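Local coordinates for water-soluble chlorophyll protein (Brassicaceae, PDB 5HPZ) that binds chlorophyll a in a water-soluble tetrameric assembly and belongs to the Kunitz-type protease inhibitor family, at residues L38-T46 and W87-W97; Y135-T146 and L157-F168. All coordinates share one frame; numbering follows the deposited sequence.

Contact 1: L38-T46 and W87-W97; sequences LPFCPLGIT and WPVCNELSKLW. With 68G (13'2-hydroxyl-Chlorophyll a), chain C.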
loop_
_atom_site.group_PDB
_atom_site.type_symbol
_atom_site.label_atom_id
_atom_site.label_comp_id
_atom_site.label_asym_id
_atom_site.label_seq_id
_atom_site.Cartn_x
_atom_site.Cartn_y
_atom_site.Cartn_z
ATOM N N LEU A 38 9.048 0.737 -4.518
ATOM C CA LEU A 38 8.742 1.500 -5.718
ATOM C C LEU A 38 10.056 1.681 -6.493
ATOM O O LEU A 38 11.033 2.205 -5.916
ATOM C CB LEU A 38 8.171 2.831 -5.303
ATOM C CG LEU A 38 7.203 3.545 -6.233
ATOM C CD1 LEU A 38 5.944 2.734 -6.429
ATOM C CD2 LEU A 38 6.851 4.906 -5.664
ATOM N N PRO A 39 10.130 1.214 -7.746
ATOM C CA PRO A 39 9.087 0.430 -8.425
ATOM C C PRO A 39 8.814 -0.951 -7.770
ATOM O O PRO A 39 9.666 -1.486 -7.090
ATOM C CB PRO A 39 9.660 0.264 -9.879
ATOM C CG PRO A 39 11.146 0.413 -9.679
ATOM C CD PRO A 39 11.308 1.435 -8.609
ATOM N N PHE A 40 7.591 -1.474 -7.882
ATOM C CA PHE A 40 7.279 -2.792 -7.267
ATOM C C PHE A 40 7.340 -3.953 -8.309
ATOM O O PHE A 40 7.150 -5.130 -7.944
ATOM C CB PHE A 40 5.942 -2.770 -6.493
ATOM C CG PHE A 40 4.831 -2.125 -7.255
ATOM C CD1 PHE A 40 4.299 -2.751 -8.395
ATOM C CD2 PHE A 40 4.328 -0.890 -6.866
ATOM C CE1 PHE A 40 3.313 -2.136 -9.138
ATOM C CE2 PHE A 40 3.312 -0.283 -7.591
ATOM C CZ PHE A 40 2.822 -0.902 -8.737
ATOM N N CYS A 41 7.614 -3.609 -9.570
ATOM C CA CYS A 41 7.839 -4.567 -10.645
ATOM C C CYS A 41 9.332 -4.642 -10.962
ATOM O O CYS A 41 9.983 -3.632 -10.931
ATOM C CB CYS A 41 7.158 -4.054 -11.887
ATOM S SG CYS A 41 5.389 -3.851 -11.702
ATOM N N PRO A 42 9.860 -5.791 -11.332
ATOM C CA PRO A 42 9.168 -7.100 -11.289
ATOM C C PRO A 42 8.938 -7.611 -9.884
ATOM O O PRO A 42 9.674 -7.262 -8.977
ATOM C CB PRO A 42 10.174 -8.059 -11.964
ATOM C CG PRO A 42 11.515 -7.394 -11.842
ATOM C CD PRO A 42 11.320 -5.906 -11.613
ATOM N N LEU A 43 7.864 -8.365 -9.721
ATOM C CA LEU A 43 7.495 -9.013 -8.503
ATOM C C LEU A 43 8.481 -10.106 -8.140
ATOM O O LEU A 43 9.149 -10.722 -9.032
ATOM C CB LEU A 43 6.137 -9.672 -8.673
ATOM C CG LEU A 43 4.997 -8.704 -8.939
ATOM C CD1 LEU A 43 3.761 -9.528 -9.184
ATOM C CD2 LEU A 43 4.763 -7.752 -7.742
ATOM N N GLY A 44 8.551 -10.385 -6.833
ATOM C CA GLY A 44 9.353 -11.484 -6.330
ATOM C C GLY A 44 8.450 -12.644 -6.069
ATOM O O GLY A 44 7.238 -12.579 -6.322
ATOM N N ILE A 45 9.030 -13.699 -5.510
ATOM C CA ILE A 45 8.329 -14.875 -5.130
ATOM C C ILE A 45 8.618 -15.207 -3.665
ATOM O O ILE A 45 9.775 -15.243 -3.248
ATOM C CB ILE A 45 8.724 -16.071 -6.013
ATOM C CG1 ILE A 45 8.618 -15.692 -7.486
ATOM C CG2 ILE A 45 7.847 -17.249 -5.650
ATOM C CD1 ILE A 45 9.122 -16.761 -8.440
ATOM N N THR A 46 7.566 -15.350 -2.864
ATOM C CA THR A 46 7.724 -15.711 -1.454
ATOM C C THR A 46 6.903 -16.901 -1.115
ATOM O O THR A 46 5.964 -17.255 -1.853
ATOM C CB THR A 46 7.317 -14.611 -0.452
ATOM O OG1 THR A 46 5.913 -14.262 -0.596
ATOM C CG2 THR A 46 8.201 -13.420 -0.609
ATOM N N TRP A 87 -4.208 -10.597 -13.114
ATOM C CA TRP A 87 -2.889 -10.140 -12.981
ATOM C C TRP A 87 -2.841 -8.621 -13.035
ATOM O O TRP A 87 -2.506 -8.028 -14.056
ATOM C CB TRP A 87 -2.048 -10.773 -14.072
ATOM C CG TRP A 87 -0.613 -10.734 -13.731
ATOM C CD1 TRP A 87 0.311 -9.804 -14.120
ATOM C CD2 TRP A 87 0.087 -11.697 -12.945
ATOM N NE1 TRP A 87 1.547 -10.126 -13.610
ATOM C CE2 TRP A 87 1.431 -11.283 -12.877
ATOM C CE3 TRP A 87 -0.302 -12.871 -12.270
ATOM C CZ2 TRP A 87 2.391 -11.998 -12.174
ATOM C CZ3 TRP A 87 0.676 -13.589 -11.554
ATOM C CH2 TRP A 87 1.972 -13.140 -11.494
ATOM N N PRO A 88 -3.067 -7.969 -11.891
ATOM C CA PRO A 88 -3.422 -6.557 -12.042
ATOM C C PRO A 88 -2.260 -5.577 -11.998
ATOM O O PRO A 88 -2.499 -4.371 -12.010
ATOM C CB PRO A 88 -4.341 -6.303 -10.834
ATOM C CG PRO A 88 -3.941 -7.351 -9.823
ATOM C CD PRO A 88 -3.499 -8.541 -10.612
ATOM N N VAL A 89 -1.027 -6.067 -11.862
ATOM C CA VAL A 89 0.147 -5.212 -11.924
ATOM C C VAL A 89 1.235 -5.888 -12.732
ATOM O O VAL A 89 1.168 -7.114 -13.034
ATOM C CB VAL A 89 0.704 -4.877 -10.536
ATOM C CG1 VAL A 89 -0.264 -3.942 -9.832
ATOM C CG2 VAL A 89 0.959 -6.163 -9.742
ATOM N N CYS A 90 2.213 -5.071 -13.092
ATOM C CA CYS A 90 3.391 -5.525 -13.766
ATOM C C CYS A 90 3.074 -6.184 -15.114
ATOM O O CYS A 90 3.694 -7.182 -15.479
ATOM C CB CYS A 90 4.212 -6.461 -12.864
ATOM S SG CYS A 90 4.683 -5.675 -11.297
ATOM N N ASN A 91 2.130 -5.604 -15.857
ATOM C CA ASN A 91 1.555 -6.294 -17.022
ATOM C C ASN A 91 2.421 -6.322 -18.267
ATOM O O ASN A 91 2.226 -7.130 -19.157
ATOM C CB ASN A 91 0.235 -5.637 -17.348
ATOM C CG ASN A 91 -0.806 -5.983 -16.344
ATOM O OD1 ASN A 91 -1.332 -5.114 -15.611
ATOM N ND2 ASN A 91 -1.100 -7.284 -16.259
ATOM N N GLU A 92 3.340 -5.394 -18.358
ATOM C CA GLU A 92 4.312 -5.382 -19.422
ATOM C C GLU A 92 5.369 -6.468 -19.242
ATOM O O GLU A 92 6.265 -6.557 -20.072
ATOM C CB GLU A 92 4.996 -4.003 -19.488
ATOM C CG GLU A 92 5.815 -3.599 -18.234
ATOM C CD GLU A 92 5.056 -3.750 -16.882
ATOM O OE1 GLU A 92 3.802 -3.685 -16.854
ATOM O OE2 GLU A 92 5.692 -3.954 -15.834
ATOM N N LEU A 93 5.287 -7.286 -18.170
ATOM C CA LEU A 93 6.245 -8.383 -17.991
ATOM C C LEU A 93 5.491 -9.675 -17.982
ATOM O O LEU A 93 4.349 -9.703 -17.572
ATOM C CB LEU A 93 7.038 -8.237 -16.671
ATOM C CG LEU A 93 7.987 -7.055 -16.479
ATOM C CD1 LEU A 93 8.437 -6.919 -15.023
ATOM C CD2 LEU A 93 9.197 -7.201 -17.389
ATOM N N SER A 94 6.136 -10.773 -18.366
ATOM C CA SER A 94 5.470 -12.078 -18.310
ATOM C C SER A 94 5.198 -12.565 -16.890
ATOM O O SER A 94 5.493 -11.900 -15.925
ATOM C CB SER A 94 6.327 -13.124 -18.985
ATOM O OG SER A 94 7.433 -13.542 -18.194
ATOM N N LYS A 95 4.656 -13.768 -16.808
ATOM C CA LYS A 95 4.519 -14.518 -15.575
ATOM C C LYS A 95 5.586 -15.652 -15.440
ATOM O O LYS A 95 5.386 -16.596 -14.711
ATOM C CB LYS A 95 3.102 -15.069 -15.544
ATOM C CG LYS A 95 2.037 -13.974 -15.806
ATOM C CD LYS A 95 0.606 -14.503 -15.714
ATOM C CE LYS A 95 -0.410 -13.585 -16.389
ATOM N NZ LYS A 95 -1.790 -14.139 -16.223
ATOM N N LEU A 96 6.651 -15.603 -16.218
ATOM C CA LEU A 96 7.685 -16.640 -16.132
ATOM C C LEU A 96 8.640 -16.322 -14.993
ATOM O O LEU A 96 9.068 -15.173 -14.859
ATOM C CB LEU A 96 8.557 -16.712 -17.383
ATOM C CG LEU A 96 7.920 -17.208 -18.672
ATOM C CD1 LEU A 96 9.048 -17.647 -19.573
ATOM C CD2 LEU A 96 6.972 -18.359 -18.434
ATOM N N TRP A 97 8.992 -17.356 -14.226
ATOM C CA TRP A 97 10.047 -17.244 -13.237
ATOM C C TRP A 97 11.319 -16.996 -13.957
ATOM O O TRP A 97 11.527 -17.498 -15.075
ATOM C CB TRP A 97 10.196 -18.525 -12.412
ATOM C CG TRP A 97 9.030 -18.910 -11.525
ATOM C CD1 TRP A 97 7.734 -18.536 -11.624
ATOM C CD2 TRP A 97 9.121 -19.701 -10.346
ATOM N NE1 TRP A 97 6.995 -19.107 -10.607
ATOM C CE2 TRP A 97 7.835 -19.804 -9.800
ATOM C CE3 TRP A 97 10.173 -20.357 -9.718
ATOM C CZ2 TRP A 97 7.577 -20.517 -8.621
ATOM C CZ3 TRP A 97 9.925 -21.049 -8.585
ATOM C CH2 TRP A 97 8.661 -21.133 -8.038
HETATM C C1 68G C . 0.856 -12.820 4.638
HETATM C C2 68G C . -0.468 -12.074 4.841
HETATM C C3 68G C . -0.397 -10.758 5.481
HETATM C C4 68G C . 0.977 -10.353 5.907
HETATM C C5 68G C . -1.615 -9.900 5.834
HETATM C C6 68G C . -2.188 -9.192 4.648
HETATM C C7 68G C . -1.209 -8.323 3.931
HETATM C C8 68G C . -2.062 -7.378 3.110
HETATM C C9 68G C . -2.834 -8.072 1.961
HETATM C C10 68G C . -1.143 -6.369 2.471
HETATM C C11 68G C . -1.341 -5.114 3.214
HETATM C C12 68G C . -0.526 -4.130 2.385
HETATM C C13 68G C . 0.315 -3.346 3.392
HETATM C C14 68G C . -0.583 -2.659 4.457
HETATM C C15 68G C . 1.135 -2.325 2.576
HETATM C C16 68G C . 2.377 -1.888 3.347
HETATM C C17 68G C . 3.048 -0.936 2.369
HETATM C C18 68G C . 4.249 -0.419 3.084
HETATM C C19 68G C . 5.283 -0.017 2.060
HETATM C C20 68G C . 3.810 0.847 3.823
HETATM O O2A 68G C . 1.837 -12.094 3.820
HETATM C CGA 68G C . 2.606 -13.051 3.238
HETATM O O1A 68G C . 2.596 -14.257 3.535
HETATM C CBA 68G C . 3.448 -12.556 2.117
HETATM C CAA 68G C . 2.651 -12.866 0.807
HETATM C C2A 68G C . 1.385 -11.963 0.613
HETATM C C3A 68G C . 1.832 -10.586 0.344
HETATM C CMA 68G C . 0.838 -9.711 1.044
HETATM C C4A 68G C . 1.690 -10.349 -1.096
HETATM C CHB 68G C . 2.004 -9.239 -1.760
HETATM N NA 68G C . 1.092 -11.410 -1.587
HETATM C C1A 68G C . 0.806 -12.324 -0.650
HETATM C CHA 68G C . 0.110 -13.435 -0.944
HETATM C CBD 68G C . -0.416 -14.466 -0.091
HETATM C CGD 68G C . -1.277 -13.933 0.956
HETATM O O1D 68G C . -1.165 -14.278 2.156
HETATM O O2D 68G C . -2.204 -13.026 0.579
HETATM C CED 68G C . -2.978 -12.549 1.659
HETATM O O 68G C . 0.532 -15.166 0.623
HETATM C CAD 68G C . -1.131 -15.352 -0.968
HETATM O OBD 68G C . -1.677 -16.431 -0.587
HETATM C C3D 68G C . -1.068 -14.851 -2.239
HETATM C C2D 68G C . -1.386 -14.935 -3.561
HETATM C CMD 68G C . -2.134 -15.934 -4.123
HETATM C C4D 68G C . -0.346 -13.733 -2.171
HETATM N ND 68G C . -0.233 -13.130 -3.342
HETATM C C1D 68G C . -0.888 -13.883 -4.244
HETATM C CHD 68G C . -1.000 -13.577 -5.594
HETATM C C4C 68G C . -0.592 -12.502 -6.295
HETATM N NC 68G C . 0.168 -11.509 -5.742
HETATM MG MG 68G C . 0.728 -11.413 -3.774
HETATM C C3C 68G C . -0.742 -12.159 -7.612
HETATM C CAC 68G C . -1.496 -12.930 -8.672
HETATM C CBC 68G C . -2.989 -12.495 -8.467
HETATM C C2C 68G C . -0.117 -10.981 -7.826
HETATM C CMC 68G C . -0.076 -10.345 -9.019
HETATM C C1C 68G C . 0.454 -10.563 -6.658
HETATM C CHC 68G C . 1.158 -9.456 -6.376
HETATM C C4B 68G C . 1.463 -8.903 -5.180
HETATM N NB 68G C . 1.546 -9.609 -4.044
HETATM C C1B 68G C . 1.861 -8.800 -3.033
HETATM C C2B 68G C . 1.968 -7.543 -3.551
HETATM C CMB 68G C . 2.270 -6.431 -2.835
HETATM C C3B 68G C . 1.776 -7.627 -4.878
HETATM C CAB 68G C . 1.731 -6.697 -5.848
HETATM C CBB 68G C . 2.408 -5.343 -5.855
#
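Trp87, whose indole meets Leu43 across the contact, has its carbonyl O taken by Asn91 ND2 at 2.7 Å; the N-H...O angle is 161°, and the oxygen lies near the plane of the amide. This bond ties back the loop that carries Cys90. No hydrogen bond joins 38-46 to 87-97; the covalent link is the Cys41 SG to Cys90 SG disulfide (2.0 Å, chi3 -92°). Apolar groups gather round it: Leu43 CG is 3.9 Å from Cys90 SG, the same sulfur lies at the edge of the Phe40 ring, and Leu93 CD1 touches Pro42 CB at 3.7 Å. In this Kunitz-type beta-trefoil both segments also line the chlorophyll site, through Leu43 and Trp87. Leu43 forks against the pigment, CD1 reaching its CHC and CMC while CD2 meets the vinyl carbon CAB at 3.7 Å. The Trp87 indole lays one face over the pigment methyl CMC, and Lys95 CG covers the other. Farther along, Ile45 CD1 stands 3.5 Å above the centre of the Trp97 five-membered ring, a CH-pi contact. Ile45 CG1 lies beside its backbone N (chi1 -51°), and an extended chi2 carries the methyl onto the indole. Replacing Trp97 with an alanine would probably open a gap beneath Ile45 CD1 and leave the Phe82 ring without its aromatic neighbour.

Contact 2: Y135-T146 and L157-F168; sequences YKLTTSSGTVGT and LIATNDDAKTLF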
loop_
_atom_site.group_PDB
_atom_site.type_symbol
_atom_site.label_atom_id
_atom_site.label_comp_id
_atom_site.label_asym_id
_atom_site.label_seq_id
_atom_site.Cartn_x
_atom_site.Cartn_y
_atom_site.Cartn_z
ATOM N N TYR A 135 11.565 -32.422 -3.956
ATOM C CA TYR A 135 12.468 -31.991 -5.006
ATOM C C TYR A 135 13.130 -30.683 -4.659
ATOM O O TYR A 135 12.809 -30.028 -3.635
ATOM C CB TYR A 135 11.710 -31.872 -6.318
ATOM C CG TYR A 135 11.102 -33.180 -6.785
ATOM C CD1 TYR A 135 9.821 -33.549 -6.394
ATOM C CD2 TYR A 135 11.814 -34.057 -7.566
ATOM C CE1 TYR A 135 9.257 -34.745 -6.812
ATOM C CE2 TYR A 135 11.267 -35.271 -7.994
ATOM C CZ TYR A 135 9.997 -35.605 -7.604
ATOM O OH TYR A 135 9.431 -36.778 -8.025
ATOM N N LYS A 136 14.089 -30.317 -5.488
ATOM C CA LYS A 136 14.650 -28.986 -5.447
ATOM C C LYS A 136 14.644 -28.488 -6.861
ATOM O O LYS A 136 14.441 -29.285 -7.787
ATOM C CB LYS A 136 16.066 -28.964 -4.886
ATOM C CG LYS A 136 17.038 -29.745 -5.727
ATOM C CD LYS A 136 18.449 -29.728 -5.160
ATOM C CE LYS A 136 19.272 -30.729 -5.938
ATOM N NZ LYS A 136 20.699 -30.678 -5.561
ATOM N N LEU A 137 14.781 -27.169 -6.990
ATOM C CA LEU A 137 14.863 -26.472 -8.281
ATOM C C LEU A 137 16.198 -25.833 -8.435
ATOM O O LEU A 137 16.713 -25.261 -7.474
ATOM C CB LEU A 137 13.826 -25.399 -8.334
ATOM C CG LEU A 137 12.394 -25.815 -8.001
ATOM C CD1 LEU A 137 11.593 -24.538 -7.833
ATOM C CD2 LEU A 137 11.870 -26.669 -9.131
ATOM N N THR A 138 16.788 -25.963 -9.615
ATOM C CA THR A 138 18.051 -25.317 -9.901
ATOM C C THR A 138 17.936 -24.412 -11.119
ATOM O O THR A 138 16.953 -24.459 -11.876
ATOM C CB THR A 138 19.230 -26.309 -10.177
ATOM O OG1 THR A 138 18.999 -26.981 -11.408
ATOM C CG2 THR A 138 19.446 -27.345 -9.092
ATOM N N THR A 139 18.941 -23.560 -11.249
ATOM C CA THR A 139 19.132 -22.600 -12.340
ATOM C C THR A 139 20.620 -22.514 -12.603
ATOM O O THR A 139 21.449 -22.910 -11.756
ATOM C CB THR A 139 18.759 -21.137 -11.965
ATOM O OG1 THR A 139 19.688 -20.625 -10.986
ATOM C CG2 THR A 139 17.364 -21.077 -11.392
ATOM N N SER A 140 20.986 -21.891 -13.713
ATOM C CA SER A 140 22.401 -21.724 -13.979
ATOM C C SER A 140 23.027 -20.709 -13.021
ATOM O O SER A 140 24.249 -20.596 -12.936
ATOM C CB SER A 140 22.589 -21.289 -15.405
ATOM O OG SER A 140 21.970 -20.031 -15.643
ATOM N N SER A 141 22.229 -19.952 -12.269
ATOM C CA SER A 141 22.862 -19.102 -11.224
ATOM C C SER A 141 22.928 -19.767 -9.837
ATOM O O SER A 141 23.312 -19.131 -8.881
ATOM C CB SER A 141 22.175 -17.732 -11.115
ATOM O OG SER A 141 21.690 -17.305 -12.378
ATOM N N GLY A 142 22.549 -21.024 -9.712
ATOM C CA GLY A 142 22.513 -21.623 -8.387
ATOM C C GLY A 142 21.198 -22.304 -8.144
ATOM O O GLY A 142 20.274 -22.227 -8.938
ATOM N N THR A 143 21.102 -22.941 -6.997
ATOM C CA THR A 143 19.941 -23.635 -6.584
ATOM C C THR A 143 18.973 -22.636 -6.021
ATOM O O THR A 143 19.377 -21.613 -5.443
ATOM C CB THR A 143 20.340 -24.631 -5.501
ATOM O OG1 THR A 143 21.278 -25.505 -6.092
ATOM C CG2 THR A 143 19.155 -25.436 -5.001
ATOM N N VAL A 144 17.686 -22.903 -6.189
ATOM C CA VAL A 144 16.733 -22.014 -5.608
ATOM C C VAL A 144 16.763 -22.231 -4.064
ATOM O O VAL A 144 16.535 -23.354 -3.564
ATOM C CB VAL A 144 15.332 -22.254 -6.205
ATOM C CG1 VAL A 144 14.286 -21.491 -5.426
ATOM C CG2 VAL A 144 15.342 -21.856 -7.679
ATOM N N GLY A 145 17.057 -21.186 -3.320
ATOM C CA GLY A 145 16.870 -21.235 -1.856
ATOM C C GLY A 145 16.007 -20.098 -1.352
ATOM O O GLY A 145 15.369 -19.405 -2.145
ATOM N N THR A 146 16.029 -19.865 -0.042
ATOM C CA THR A 146 15.373 -18.680 0.515
ATOM C C THR A 146 16.245 -17.938 1.513
ATOM O O THR A 146 17.234 -18.509 2.048
ATOM C CB THR A 146 14.024 -19.063 1.183
ATOM O OG1 THR A 146 14.267 -19.869 2.328
ATOM C CG2 THR A 146 13.123 -19.869 0.225
ATOM N N LEU A 157 12.363 -16.230 -2.350
ATOM C CA LEU A 157 13.183 -17.060 -3.194
ATOM C C LEU A 157 14.302 -16.298 -3.745
ATOM O O LEU A 157 14.105 -15.222 -4.294
ATOM C CB LEU A 157 12.420 -17.681 -4.359
ATOM C CG LEU A 157 11.752 -19.010 -4.068
ATOM C CD1 LEU A 157 10.682 -18.886 -2.963
ATOM C CD2 LEU A 157 11.162 -19.564 -5.331
ATOM N N ILE A 158 15.491 -16.906 -3.650
ATOM C CA ILE A 158 16.703 -16.465 -4.333
ATOM C C ILE A 158 17.437 -17.629 -4.992
ATOM O O ILE A 158 17.118 -18.787 -4.778
ATOM C CB ILE A 158 17.667 -15.835 -3.345
ATOM C CG1 ILE A 158 18.060 -16.888 -2.306
ATOM C CG2 ILE A 158 17.047 -14.567 -2.758
ATOM C CD1 ILE A 158 18.681 -16.313 -1.068
ATOM N N ALA A 159 18.398 -17.332 -5.854
ATOM C CA ALA A 159 19.335 -18.329 -6.341
ATOM C C ALA A 159 20.647 -18.262 -5.550
ATOM O O ALA A 159 21.231 -17.208 -5.366
ATOM C CB ALA A 159 19.618 -18.185 -7.846
ATOM N N THR A 160 21.116 -19.425 -5.116
ATOM C CA THR A 160 22.236 -19.478 -4.203
ATOM C C THR A 160 22.991 -20.776 -4.428
ATOM O O THR A 160 22.411 -21.783 -4.840
ATOM C CB THR A 160 21.729 -19.452 -2.750
ATOM O OG1 THR A 160 22.827 -19.397 -1.854
ATOM C CG2 THR A 160 20.925 -20.681 -2.407
ATOM N N ASN A 161 24.290 -20.765 -4.163
ATOM C CA ASN A 161 25.029 -22.012 -4.081
ATOM C C ASN A 161 25.372 -22.392 -2.646
ATOM O O ASN A 161 26.188 -23.273 -2.445
ATOM C CB ASN A 161 26.282 -21.924 -4.951
ATOM C CG ASN A 161 25.943 -21.819 -6.418
ATOM O OD1 ASN A 161 25.320 -22.717 -6.987
ATOM N ND2 ASN A 161 26.335 -20.736 -7.033
ATOM N N ASP A 162 24.763 -21.737 -1.665
ATOM C CA ASP A 162 24.836 -22.186 -0.281
ATOM C C ASP A 162 23.853 -23.326 -0.019
ATOM O O ASP A 162 22.608 -23.114 0.019
ATOM C CB ASP A 162 24.545 -21.017 0.615
ATOM C CG ASP A 162 24.635 -21.347 2.067
ATOM O OD1 ASP A 162 24.604 -22.539 2.464
ATOM O OD2 ASP A 162 24.690 -20.353 2.808
ATOM N N ASP A 163 24.410 -24.524 0.157
ATOM C CA ASP A 163 23.629 -25.746 0.316
ATOM C C ASP A 163 22.659 -25.661 1.523
ATOM O O ASP A 163 21.612 -26.305 1.520
ATOM C CB ASP A 163 24.551 -26.994 0.510
ATOM C CG ASP A 163 25.293 -27.434 -0.773
ATOM O OD1 ASP A 163 24.981 -26.971 -1.890
ATOM O OD2 ASP A 163 26.200 -28.301 -0.683
ATOM N N ALA A 164 23.011 -24.913 2.565
ATOM C CA ALA A 164 22.138 -24.830 3.735
ATOM C C ALA A 164 20.841 -23.993 3.422
ATOM O O ALA A 164 19.879 -23.987 4.197
ATOM C CB ALA A 164 22.892 -24.220 4.890
ATOM N N LYS A 165 20.821 -23.292 2.286
ATOM C CA LYS A 165 19.687 -22.473 1.959
ATOM C C LYS A 165 18.706 -23.093 0.979
ATOM O O LYS A 165 17.676 -22.477 0.673
ATOM C CB LYS A 165 20.127 -21.138 1.445
ATOM C CG LYS A 165 20.740 -20.275 2.517
ATOM C CD LYS A 165 20.994 -18.939 1.895
ATOM C CE LYS A 165 21.800 -18.108 2.852
ATOM N NZ LYS A 165 22.673 -17.212 2.088
ATOM N N THR A 166 18.986 -24.301 0.513
ATOM C CA THR A 166 18.120 -24.947 -0.487
ATOM C C THR A 166 16.666 -25.035 -0.028
ATOM O O THR A 166 16.385 -25.299 1.136
ATOM C CB THR A 166 18.667 -26.320 -0.794
ATOM O OG1 THR A 166 19.948 -26.116 -1.399
ATOM C CG2 THR A 166 17.757 -27.094 -1.780
ATOM N N LEU A 167 15.764 -24.747 -0.953
ATOM C CA LEU A 167 14.328 -24.867 -0.723
ATOM C C LEU A 167 13.855 -26.203 -1.231
ATOM O O LEU A 167 13.919 -26.455 -2.434
ATOM C CB LEU A 167 13.582 -23.739 -1.441
ATOM C CG LEU A 167 12.048 -23.842 -1.251
ATOM C CD1 LEU A 167 11.647 -23.667 0.214
ATOM C CD2 LEU A 167 11.444 -22.746 -2.129
ATOM N N PHE A 168 13.362 -27.042 -0.322
ATOM C CA PHE A 168 12.817 -28.332 -0.681
ATOM C C PHE A 168 11.304 -28.237 -0.851
ATOM O O PHE A 168 10.608 -27.694 0.027
ATOM C CB PHE A 168 13.248 -29.388 0.356
ATOM C CG PHE A 168 14.743 -29.553 0.425
ATOM C CD1 PHE A 168 15.430 -30.164 -0.610
ATOM C CD2 PHE A 168 15.471 -29.053 1.506
ATOM C CE1 PHE A 168 16.808 -30.298 -0.564
ATOM C CE2 PHE A 168 16.853 -29.171 1.538
ATOM C CZ PHE A 168 17.518 -29.804 0.516
HETATM O O HOH W 1 15.006 -25.519 -4.632
HETATM O O HOH W 2 15.002 -22.312 1.973
#
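Gly145 is pressed by backbone on two flanks, paired with Ile158 in the hairpin and bridged to Thr166 of the returning chain. Its CA lies 2.9 Å from Lys165 O, and a beta carbon would fall 2.3 Å from that oxygen, a clash. On the hairpin side Gly145 N donates to Ile158 O (2.8 Å) and Ile158 N returns to Gly145 O, while Thr143 and Thr160 exchange a second pair of bonds. Toward the returning chain, Thr146 N reaches Lys165 O, and Leu167 N meets Val144 O on a lone pair (3.1 Å, N-H...O 166°). Strands 142-148 and 155-160 thus form an antiparallel hairpin of the beta-trefoil, with 165-167 bonded along the other edge of strand 142-148, beyond strand 135-139. A water beside Leu167 accepts from Leu137 N at 2.9 Å and donates to Val144 O and Leu167 O, bridging the segments, though acceptors outnumber its protons. On the face shared by Val144 and Leu157, Val144 CG1, anti to the backbone N (chi1 170°), meets Leu157 CD2 at 3.7 Å. Thr146 CG2 touches both methyls of Leu167. Asn161 OD1 approaches Gly142 CA at 3.3 Å; Thr160 OG1 accepts from Asp162 N, an ST turn, and is hydrogen-bonded to Glu108.

How the contacts relate
Contact 1, beside the pigment, is mostly buried and largely of loops, its strand residues meeting only at Ile45 and Trp97; it is cross-linked by a disulfide and otherwise apolar, whereas contact 2 is partly buried and joined mainly by six backbone hydrogen bonds. The segments of contact 2 bury about twice the surface (825 against 432 Å²), and no other subunit touches them; contact 1 faces other chains through Leu38, Pro39 and Pro88. The centres lie about 21 Å apart, yet the elements meet: Ile45 O probably accepts from Leu157 N at 2.9 Å, and Trp97 CZ3 packs on Leu157 CD2 at 3.8 Å and near Leu137. Strand 155-160 thus adjoins strand 44-47 through the Ile45-Leu157 backbone pair.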